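Local coordinates for mandelate racemase / muconate lactonizing enzyme, C-terminal domain protein (Pseudovibrio sp. JE062, PDB 4JHM) that is of unknown function but belongs to the enolase superfamily, pairing a mandelate racemase-like N-terminal domain with a C-terminal barrel domain, at residues Asp113-Tyr124 against His349-Gly357; Gly128-Ser139 against Ala314-Gln325. One frame throughout, in Å; residues are numbered along the deposited sequence.

In the fold
From the N terminus, the chain lays down three strands, 8-16, 34-44 and 50-58, of an antiparallel sheet that strand 369-376 later completes beside 8-16. Helix 100-119 and the turn into helix 123-127 then enter interaction 1, whose partner, the loop 349-357, comes more than 220 residues later. Interaction 2 is nested within the chain loop that interaction 1 closes: strand 133-139, the first of the barrel sheet, pairs with strand 323-326, while its lead-in 128-132 meets the end of helix 304-316. Interaction 1 thus ties the N-terminal helices to the loop between strand 347-349 and helix 362-368, and interaction 2 closes the barrel. They touch where Thr-132 meets Tyr-124 and Ala-350, and both reach a second subunit.

Interaction 1: Asp113-Tyr124 against His349-Gly357; sequences DIKGKKAGMPLY and HAPAGNGLG
Asp-113 holds CG anti to its backbone nitrogen (chi1 -175°), which carries the carboxylate from helix 100-119 to the amide of Leu-356, while Asn-354, with CG beside its own nitrogen (chi1 -60°), lays its amide against Gly-120 and Met-121. The loop after strand 347-349 docks on the Schellman motif ending this helix, joining the N-terminal domain's helices to the barrel in this enolase-superfamily fold. Gly-120, the C-prime residue, supplies the positive phi; Asn-354 ND2 lies 3.4 Å from its CA. A type II' turn, Asn-354 to Gly-357, presents Gly-355 to the helix. Its CA stands 3.8 Å from that of Gly-116, where a beta carbon would run into it; Gly-355 itself has the turn's positive phi, and a beta carbon on it would strike Asp-113 OD1. Gly-355 also bridges Pro-122: its N makes a weak bond to Met-121 O, and its O accepts from Leu-123 N at 2.9 Å. Leu-123 and Leu-356 run alongside each other in the same sense, their CD2 atoms 3.9 Å apart, an apolar pair suited to burial. The small CB of Ala-350 fits 3.5 Å from Tyr-124 CE2, whose hydroxyl bonds to Thr-132. Asp-113 OD2 holds a salt bridge with Lys-117, whose NZ also bonds Glu-49 O, and accepts the amide of Leu-51; OD1 receives Leu-356 N at 3.0 Å, nearly straight at 166° but from above the carboxylate plane.

Interaction 2: Gly128-Ser139 against Ala314-Gln325; sequences GGARTKIKSYAS and ALAHDNCNFFEQ
Strands 133-139 and 323-325 run parallel, their axes 4.8 Å apart at closest approach and inclined by 35°. This pairing of first and last parallel strands closes the barrel of the enolase C-terminal domain. Backbone hydrogen bonds alternate in direction between the strands: Phe-323 N to Lys-135 O, Tyr-137 N to Phe-323 O, Gln-325 N to Tyr-137 O, and Ser-139 N to Gln-325 O. Before the strand, the chain wraps the end of helix 304-316, where Leu-315 O accepts from both Ala-130 N and Arg-131 N. Gly-128 passes so close to Ala-316 O that a side chain would collide with it.

Arg-131, bent at chi2 and chi3, has the length and the paired N-H groups to bind the loop beyond the helix. NH1 reaches His-317 O at 2.6 Å near the guanidinium plane, and NH2 reaches Cys-320 O at 2.7 Å, so two carbonyls fix the group's rotation. Ile-134 packs its branches between Leu-315 of the helix and the Cys-320 to Phe-323 chain: CG2 meets Leu-315 CD1 at 3.6 Å, while CD1 reaches toward Cys-320 SG and the Phe-322 backbone.

Tyr-137 places CG between backbone N and carbonyl carbon (chi1 63°), which swings the ring across its neighbour strand. Glu-324 CA sits over one face in a CH-pi contact, 3.9 Å from the centroid, and Phe-322 CB abuts the edge, 3.4 Å from Tyr-137 CD2. Glu-324 extends past the ring. Its OE1 also forms a salt bridge with Lys-165, and on its anti lone pair OE1 accepts Ser-139 OG at 2.8 Å.

Interaction 1: Asp113-Tyr124 against His349-Gly357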
loop_
_atom_site.group_PDB
_atom_site.type_symbol
_atom_site.label_atom_id
_atom_site.label_comp_id
_atom_site.label_asym_id
_atom_site.label_seq_id
_atom_site.Cartn_x
_atom_site.Cartn_y
_atom_site.Cartn_z
ATOM N N ASP A 113 -5.517 38.927 -21.384
ATOM C CA ASP A 113 -6.508 39.891 -21.861
ATOM C C ASP A 113 -5.998 40.635 -23.101
ATOM O O ASP A 113 -6.733 40.828 -24.072
ATOM C CB ASP A 113 -6.853 40.891 -20.747
ATOM C CG ASP A 113 -7.975 41.850 -21.131
ATOM O OD1 ASP A 113 -8.851 41.479 -21.944
ATOM O OD2 ASP A 113 -7.985 42.980 -20.605
ATOM N N ILE A 114 -4.734 41.051 -23.047
ATOM C CA ILE A 114 -4.080 41.736 -24.155
ATOM C C ILE A 114 -3.953 40.812 -25.360
ATOM O O ILE A 114 -4.212 41.222 -26.496
ATOM C CB ILE A 114 -2.687 42.240 -23.736
ATOM C CG1 ILE A 114 -2.815 43.563 -22.983
ATOM C CG2 ILE A 114 -1.780 42.416 -24.942
ATOM C CD1 ILE A 114 -1.554 43.976 -22.252
ATOM N N LYS A 115 -3.562 39.566 -25.107
ATOM C CA LYS A 115 -3.409 38.571 -26.167
ATOM C C LYS A 115 -4.741 38.292 -26.854
ATOM O O LYS A 115 -4.783 38.048 -28.055
ATOM C CB LYS A 115 -2.839 37.273 -25.591
ATOM C CG LYS A 115 -2.692 36.145 -26.602
ATOM C CD LYS A 115 -2.460 34.805 -25.917
ATOM C CE LYS A 115 -1.094 34.730 -25.253
ATOM N NZ LYS A 115 -0.827 33.384 -24.670
ATOM N N GLY A 116 -5.828 38.327 -26.090
ATOM C CA GLY A 116 -7.157 38.123 -26.655
ATOM C C GLY A 116 -7.568 39.285 -27.537
ATOM O O GLY A 116 -8.086 39.096 -28.640
ATOM N N LYS A 117 -7.332 40.494 -27.042
ATOM C CA LYS A 117 -7.696 41.704 -27.759
ATOM C C LYS A 117 -6.921 41.834 -29.064
ATOM O O LYS A 117 -7.473 42.277 -30.068
ATOM C CB LYS A 117 -7.472 42.929 -26.871
ATOM C CG LYS A 117 -8.528 43.070 -25.783
ATOM C CD LYS A 117 -8.174 44.149 -24.770
ATOM C CE LYS A 117 -9.251 44.280 -23.705
ATOM N NZ LYS A 117 -8.846 45.191 -22.601
ATOM N N LYS A 118 -5.649 41.442 -29.048
ATOM C CA LYS A 118 -4.822 41.486 -30.251
ATOM C C LYS A 118 -5.182 40.341 -31.187
ATOM O O LYS A 118 -5.079 40.465 -32.408
ATOM C CB LYS A 118 -3.331 41.432 -29.898
ATOM C CG LYS A 118 -2.800 42.716 -29.280
ATOM C CD LYS A 118 -1.306 42.891 -29.512
ATOM C CE LYS A 118 -0.824 44.243 -29.003
ATOM N NZ LYS A 118 0.575 44.547 -29.412
ATOM N N ALA A 119 -5.605 39.225 -30.603
ATOM C CA ALA A 119 -6.048 38.073 -31.378
ATOM C C ALA A 119 -7.416 38.336 -32.008
ATOM O O ALA A 119 -7.808 37.668 -32.961
ATOM C CB ALA A 119 -6.096 36.832 -30.498
ATOM N N GLY A 120 -8.140 39.305 -31.462
ATOM C CA GLY A 120 -9.452 39.664 -31.976
ATOM C C GLY A 120 -10.531 38.651 -31.648
ATOM O O GLY A 120 -11.525 38.556 -32.366
HETATM N N MSE A 121 -10.342 37.896 -30.566
HETATM C CA MSE A 121 -11.331 36.900 -30.141
HETATM C C MSE A 121 -11.376 36.774 -28.641
HETATM O O MSE A 121 -10.418 37.124 -27.953
HETATM C CB MSE A 121 -11.054 35.522 -30.755
HETATM C CG MSE A 121 -9.573 35.169 -30.842
HETATM SE SE MSE A 121 -9.343 33.433 -31.760
HETATM C CE MSE A 121 -10.007 33.917 -33.552
ATOM N N PRO A 122 -12.507 36.278 -28.112
ATOM C CA PRO A 122 -12.664 36.055 -26.679
ATOM C C PRO A 122 -11.650 35.059 -26.144
ATOM O O PRO A 122 -11.174 34.200 -26.883
ATOM C CB PRO A 122 -14.084 35.481 -26.556
ATOM C CG PRO A 122 -14.452 35.017 -27.923
ATOM C CD PRO A 122 -13.730 35.937 -28.858
ATOM N N LEU A 123 -11.331 35.168 -24.860
ATOM C CA LEU A 123 -10.287 34.348 -24.274
ATOM C C LEU A 123 -10.643 32.866 -24.337
ATOM O O LEU A 123 -9.786 32.029 -24.615
ATOM C CB LEU A 123 -10.033 34.756 -22.824
ATOM C CG LEU A 123 -8.647 34.371 -22.304
ATOM C CD1 LEU A 123 -7.620 35.394 -22.764
ATOM C CD2 LEU A 123 -8.643 34.250 -20.788
ATOM N N TYR A 124 -11.907 32.538 -24.094
ATOM C CA TYR A 124 -12.306 31.137 -24.034
ATOM C C TYR A 124 -12.014 30.440 -25.359
ATOM O O TYR A 124 -11.866 29.217 -25.403
ATOM C CB TYR A 124 -13.780 30.979 -23.616
ATOM C CG TYR A 124 -14.805 31.420 -24.641
ATOM C CD1 TYR A 124 -15.178 30.585 -25.689
ATOM C CD2 TYR A 124 -15.423 32.661 -24.541
ATOM C CE1 TYR A 124 -16.120 30.982 -26.620
ATOM C CE2 TYR A 124 -16.366 33.069 -25.467
ATOM C CZ TYR A 124 -16.712 32.229 -26.503
ATOM O OH TYR A 124 -17.650 32.639 -27.419
ATOM N N HIS A 349 -23.672 33.952 -19.602
ATOM C CA HIS A 349 -23.106 34.008 -20.949
ATOM C C HIS A 349 -21.736 34.671 -20.988
ATOM O O HIS A 349 -21.464 35.596 -20.232
ATOM C CB HIS A 349 -24.049 34.763 -21.887
ATOM C CG HIS A 349 -25.299 34.011 -22.212
ATOM N ND1 HIS A 349 -25.394 33.162 -23.293
ATOM C CD2 HIS A 349 -26.503 33.975 -21.596
ATOM C CE1 HIS A 349 -26.606 32.636 -23.329
ATOM N NE2 HIS A 349 -27.298 33.113 -22.311
ATOM N N ALA A 350 -20.882 34.193 -21.886
ATOM C CA ALA A 350 -19.602 34.834 -22.135
ATOM C C ALA A 350 -19.854 36.261 -22.585
ATOM O O ALA A 350 -20.708 36.493 -23.436
ATOM C CB ALA A 350 -18.832 34.085 -23.205
ATOM N N PRO A 351 -19.115 37.224 -22.009
ATOM C CA PRO A 351 -19.244 38.637 -22.382
ATOM C C PRO A 351 -18.992 38.886 -23.868
ATOM O O PRO A 351 -18.552 37.988 -24.584
ATOM C CB PRO A 351 -18.176 39.330 -21.532
ATOM C CG PRO A 351 -17.952 38.417 -20.371
ATOM C CD PRO A 351 -18.171 37.027 -20.894
ATOM N N ALA A 352 -19.261 40.109 -24.311
ATOM C CA ALA A 352 -19.274 40.440 -25.731
ATOM C C ALA A 352 -17.881 40.632 -26.330
ATOM O O ALA A 352 -17.564 40.050 -27.368
ATOM C CB ALA A 352 -20.110 41.690 -25.958
ATOM N N GLY A 353 -17.056 41.448 -25.678
ATOM C CA GLY A 353 -15.785 41.886 -26.258
ATOM C C GLY A 353 -14.786 40.773 -26.510
ATOM O O GLY A 353 -15.147 39.601 -26.585
ATOM N N ASN A 354 -13.521 41.152 -26.655
ATOM C CA ASN A 354 -12.436 40.186 -26.755
ATOM C C ASN A 354 -11.678 40.103 -25.443
ATOM O O ASN A 354 -12.015 40.789 -24.479
ATOM C CB ASN A 354 -11.477 40.577 -27.872
ATOM C CG ASN A 354 -12.152 40.629 -29.221
ATOM O OD1 ASN A 354 -13.121 39.911 -29.474
ATOM N ND2 ASN A 354 -11.642 41.483 -30.100
ATOM N N GLY A 355 -10.648 39.266 -25.404
ATOM C CA GLY A 355 -9.928 39.038 -24.160
ATOM C C GLY A 355 -10.922 38.606 -23.106
ATOM O O GLY A 355 -11.635 37.626 -23.286
ATOM N N LEU A 356 -10.991 39.342 -22.007
ATOM C CA LEU A 356 -11.946 39.006 -20.957
ATOM C C LEU A 356 -13.319 39.560 -21.308
ATOM O O LEU A 356 -14.323 39.190 -20.697
ATOM C CB LEU A 356 -11.484 39.549 -19.606
ATOM C CG LEU A 356 -10.136 39.011 -19.133
ATOM C CD1 LEU A 356 -9.807 39.505 -17.728
ATOM C CD2 LEU A 356 -10.128 37.491 -19.184
ATOM N N GLY A 357 -13.358 40.435 -22.307
ATOM C CA GLY A 357 -14.594 41.095 -22.690
ATOM C C GLY A 357 -15.112 41.955 -21.558
ATOM O O GLY A 357 -16.318 42.136 -21.412
#

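Interaction 2: Gly128-Ser139 against Ala314-Gln325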
loop_
_atom_site.group_PDB
_atom_site.type_symbol
_atom_site.label_atom_id
_atom_site.label_comp_id
_atom_site.label_asym_id
_atom_site.label_seq_id
_atom_site.Cartn_x
_atom_site.Cartn_y
_atom_site.Cartn_z
ATOM N N GLY A 128 -9.630 27.088 -25.533
ATOM C CA GLY A 128 -10.355 25.965 -26.108
ATOM C C GLY A 128 -11.597 26.427 -26.837
ATOM O O GLY A 128 -11.517 27.158 -27.832
ATOM N N GLY A 129 -12.753 26.015 -26.334
ATOM C CA GLY A 129 -14.021 26.363 -26.955
ATOM C C GLY A 129 -14.952 25.174 -26.922
ATOM O O GLY A 129 -15.015 24.391 -27.872
ATOM N N ALA A 130 -15.661 25.033 -25.809
ATOM C CA ALA A 130 -16.595 23.931 -25.622
ATOM C C ALA A 130 -18.022 24.442 -25.547
ATOM O O ALA A 130 -18.952 23.762 -25.969
ATOM C CB ALA A 130 -16.251 23.171 -24.354
ATOM N N ARG A 131 -18.188 25.634 -24.982
ATOM C CA ARG A 131 -19.504 26.222 -24.792
ATOM C C ARG A 131 -19.363 27.730 -24.743
ATOM O O ARG A 131 -18.291 28.249 -24.430
ATOM C CB ARG A 131 -20.144 25.745 -23.486
ATOM C CG ARG A 131 -19.645 24.398 -22.992
ATOM C CD ARG A 131 -18.718 24.528 -21.797
ATOM N NE ARG A 131 -19.466 24.310 -20.568
ATOM C CZ ARG A 131 -18.922 24.011 -19.397
ATOM N NH1 ARG A 131 -17.607 23.901 -19.265
ATOM N NH2 ARG A 131 -19.709 23.823 -18.351
ATOM N N THR A 132 -20.450 28.429 -25.050
ATOM C CA THR A 132 -20.461 29.878 -24.985
ATOM C C THR A 132 -21.279 30.337 -23.775
ATOM O O THR A 132 -21.374 31.533 -23.487
ATOM C CB THR A 132 -21.004 30.478 -26.302
ATOM O OG1 THR A 132 -20.493 31.807 -26.473
ATOM C CG2 THR A 132 -22.534 30.493 -26.323
ATOM N N LYS A 133 -21.852 29.370 -23.058
ATOM C CA LYS A 133 -22.629 29.646 -21.847
ATOM C C LYS A 133 -22.561 28.462 -20.887
ATOM O O LYS A 133 -22.127 27.378 -21.271
ATOM C CB LYS A 133 -24.089 29.936 -22.205
ATOM C CG LYS A 133 -24.846 28.743 -22.769
ATOM C CD LYS A 133 -26.314 29.077 -22.983
ATOM C CE LYS A 133 -27.075 27.895 -23.567
ATOM N NZ LYS A 133 -28.468 28.265 -23.945
ATOM N N ILE A 134 -23.004 28.663 -19.647
ATOM C CA ILE A 134 -22.953 27.598 -18.640
ATOM C C ILE A 134 -23.893 27.844 -17.452
ATOM O O ILE A 134 -24.150 28.986 -17.078
ATOM C CB ILE A 134 -21.521 27.427 -18.110
ATOM C CG1 ILE A 134 -21.488 26.435 -16.947
ATOM C CG2 ILE A 134 -20.966 28.766 -17.652
ATOM C CD1 ILE A 134 -20.121 26.282 -16.316
ATOM N N LYS A 135 -24.403 26.761 -16.865
ATOM C CA LYS A 135 -25.261 26.842 -15.678
ATOM C C LYS A 135 -24.542 27.546 -14.537
ATOM O O LYS A 135 -23.418 27.182 -14.198
ATOM C CB LYS A 135 -25.655 25.441 -15.198
ATOM C CG LYS A 135 -26.715 24.754 -16.035
ATOM C CD LYS A 135 -28.096 24.952 -15.443
ATOM C CE LYS A 135 -29.178 24.747 -16.491
ATOM N NZ LYS A 135 -29.066 23.421 -17.155
ATOM N N SER A 136 -25.197 28.535 -13.939
ATOM C CA SER A 136 -24.665 29.199 -12.757
ATOM C C SER A 136 -25.418 28.765 -11.505
ATOM O O SER A 136 -26.507 28.205 -11.587
ATOM C CB SER A 136 -24.775 30.716 -12.909
ATOM O OG SER A 136 -26.129 31.120 -13.048
ATOM N N TYR A 137 -24.826 29.021 -10.344
ATOM C CA TYR A 137 -25.555 28.921 -9.086
ATOM C C TYR A 137 -25.444 30.235 -8.317
ATOM O O TYR A 137 -24.425 30.922 -8.379
ATOM C CB TYR A 137 -25.055 27.748 -8.232
ATOM C CG TYR A 137 -23.611 27.850 -7.786
ATOM C CD1 TYR A 137 -23.260 28.564 -6.647
ATOM C CD2 TYR A 137 -22.601 27.211 -8.494
ATOM C CE1 TYR A 137 -21.941 28.653 -6.237
ATOM C CE2 TYR A 137 -21.281 27.289 -8.091
ATOM C CZ TYR A 137 -20.955 28.013 -6.965
ATOM O OH TYR A 137 -19.642 28.100 -6.570
ATOM N N ALA A 138 -26.510 30.591 -7.613
ATOM C CA ALA A 138 -26.492 31.768 -6.761
ATOM C C ALA A 138 -25.722 31.441 -5.485
ATOM O O ALA A 138 -26.100 30.538 -4.735
ATOM C CB ALA A 138 -27.910 32.205 -6.434
ATOM N N SER A 139 -24.629 32.158 -5.253
ATOM C CA SER A 139 -23.824 31.955 -4.056
ATOM C C SER A 139 -24.288 32.965 -3.019
ATOM O O SER A 139 -24.055 34.163 -3.165
ATOM C CB SER A 139 -22.347 32.142 -4.379
ATOM O OG SER A 139 -21.538 31.356 -3.528
ATOM N N ALA A 314 -13.590 28.265 -17.927
ATOM C CA ALA A 314 -14.626 27.235 -17.816
ATOM C C ALA A 314 -15.352 27.011 -19.145
ATOM O O ALA A 314 -15.854 25.922 -19.407
ATOM C CB ALA A 314 -15.620 27.588 -16.716
ATOM N N LEU A 315 -15.406 28.041 -19.982
ATOM C CA LEU A 315 -16.044 27.916 -21.294
ATOM C C LEU A 315 -15.134 27.205 -22.300
ATOM O O LEU A 315 -15.604 26.677 -23.307
ATOM C CB LEU A 315 -16.457 29.291 -21.826
ATOM C CG LEU A 315 -17.871 29.760 -21.457
ATOM C CD1 LEU A 315 -18.297 29.307 -20.069
ATOM C CD2 LEU A 315 -17.960 31.270 -21.563
ATOM N N ALA A 316 -13.838 27.179 -22.010
ATOM C CA ALA A 316 -12.864 26.553 -22.897
ATOM C C ALA A 316 -12.786 25.038 -22.695
ATOM O O ALA A 316 -12.287 24.321 -23.556
ATOM C CB ALA A 316 -11.497 27.184 -22.691
ATOM N N HIS A 317 -13.276 24.556 -21.558
ATOM C CA HIS A 317 -13.258 23.128 -21.253
ATOM C C HIS A 317 -14.668 22.638 -20.930
ATOM O O HIS A 317 -15.584 23.439 -20.759
ATOM C CB HIS A 317 -12.322 22.852 -20.072
ATOM C CG HIS A 317 -10.931 23.373 -20.264
ATOM N ND1 HIS A 317 -9.926 22.622 -20.835
ATOM C CD2 HIS A 317 -10.376 24.570 -19.957
ATOM C CE1 HIS A 317 -8.813 23.336 -20.874
ATOM N NE2 HIS A 317 -9.060 24.521 -20.346
ATOM N N ASP A 318 -14.839 21.322 -20.848
ATOM C CA ASP A 318 -16.141 20.734 -20.530
ATOM C C ASP A 318 -16.251 20.336 -19.066
ATOM O O ASP A 318 -17.346 20.335 -18.503
ATOM C CB ASP A 318 -16.392 19.501 -21.392
ATOM C CG ASP A 318 -16.652 19.845 -22.837
ATOM O OD1 ASP A 318 -17.540 20.686 -23.089
ATOM O OD2 ASP A 318 -15.981 19.269 -23.721
ATOM N N ASN A 319 -15.120 19.995 -18.451
ATOM C CA ASN A 319 -15.119 19.478 -17.085
ATOM C C ASN A 319 -15.305 20.571 -16.031
ATOM O O ASN A 319 -14.353 21.006 -15.389
ATOM C CB ASN A 319 -13.851 18.658 -16.814
ATOM C CG ASN A 319 -12.569 19.419 -17.113
ATOM O OD1 ASN A 319 -12.544 20.345 -17.921
ATOM N ND2 ASN A 319 -11.486 19.015 -16.463
ATOM N N CYS A 320 -16.553 20.999 -15.876
ATOM C CA CYS A 320 -16.973 21.981 -14.873
ATOM C C CYS A 320 -18.457 22.186 -15.134
ATOM O O CYS A 320 -18.849 22.364 -16.279
ATOM C CB CYS A 320 -16.214 23.308 -15.008
ATOM S SG CYS A 320 -16.903 24.698 -14.049
ATOM N N ASN A 321 -19.275 22.147 -14.085
ATOM C CA ASN A 321 -20.730 22.217 -14.244
ATOM C C ASN A 321 -21.317 23.598 -14.016
ATOM O O ASN A 321 -22.355 23.920 -14.586
ATOM C CB ASN A 321 -21.429 21.254 -13.283
ATOM C CG ASN A 321 -21.107 19.802 -13.563
ATOM O OD1 ASN A 321 -21.000 19.383 -14.713
ATOM N ND2 ASN A 321 -20.967 19.021 -12.505
ATOM N N PHE A 322 -20.683 24.412 -13.178
ATOM C CA PHE A 322 -21.279 25.699 -12.812
ATOM C C PHE A 322 -20.327 26.895 -12.824
ATOM O O PHE A 322 -19.107 26.756 -12.786
ATOM C CB PHE A 322 -21.916 25.613 -11.424
ATOM C CG PHE A 322 -22.983 24.567 -11.304
ATOM C CD1 PHE A 322 -24.274 24.822 -11.740
ATOM C CD2 PHE A 322 -22.700 23.332 -10.738
ATOM C CE1 PHE A 322 -25.262 23.861 -11.626
ATOM C CE2 PHE A 322 -23.683 22.366 -10.619
ATOM C CZ PHE A 322 -24.966 22.632 -11.067
ATOM N N PHE A 323 -20.932 28.076 -12.873
ATOM C CA PHE A 323 -20.244 29.345 -12.699
ATOM C C PHE A 323 -20.815 29.967 -11.440
ATOM O O PHE A 323 -22.025 30.176 -11.345
ATOM C CB PHE A 323 -20.501 30.262 -13.897
ATOM C CG PHE A 323 -20.233 31.713 -13.625
ATOM C CD1 PHE A 323 -21.232 32.533 -13.130
ATOM C CD2 PHE A 323 -18.991 32.265 -13.883
ATOM C CE1 PHE A 323 -20.994 33.877 -12.887
ATOM C CE2 PHE A 323 -18.745 33.608 -13.641
ATOM C CZ PHE A 323 -19.747 34.414 -13.142
ATOM N N GLU A 324 -19.950 30.236 -10.468
ATOM C CA GLU A 324 -20.385 30.819 -9.208
ATOM C C GLU A 324 -20.846 32.258 -9.436
ATOM O O GLU A 324 -20.069 33.112 -9.859
ATOM C CB GLU A 324 -19.254 30.771 -8.184
ATOM C CG GLU A 324 -19.615 31.350 -6.827
ATOM C CD GLU A 324 -18.599 31.016 -5.756
ATOM O OE1 GLU A 324 -18.986 31.003 -4.570
ATOM O OE2 GLU A 324 -17.419 30.766 -6.091
ATOM N N GLN A 325 -22.119 32.511 -9.165
ATOM C CA GLN A 325 -22.683 33.844 -9.320
ATOM C C GLN A 325 -23.247 34.325 -7.995
ATOM O O GLN A 325 -24.305 33.865 -7.556
ATOM C CB GLN A 325 -23.796 33.836 -10.368
ATOM C CG GLN A 325 -24.493 35.176 -10.539
ATOM C CD GLN A 325 -23.671 36.154 -11.352
ATOM O OE1 GLN A 325 -23.033 37.057 -10.809
ATOM N NE2 GLN A 325 -23.671 35.968 -12.662
#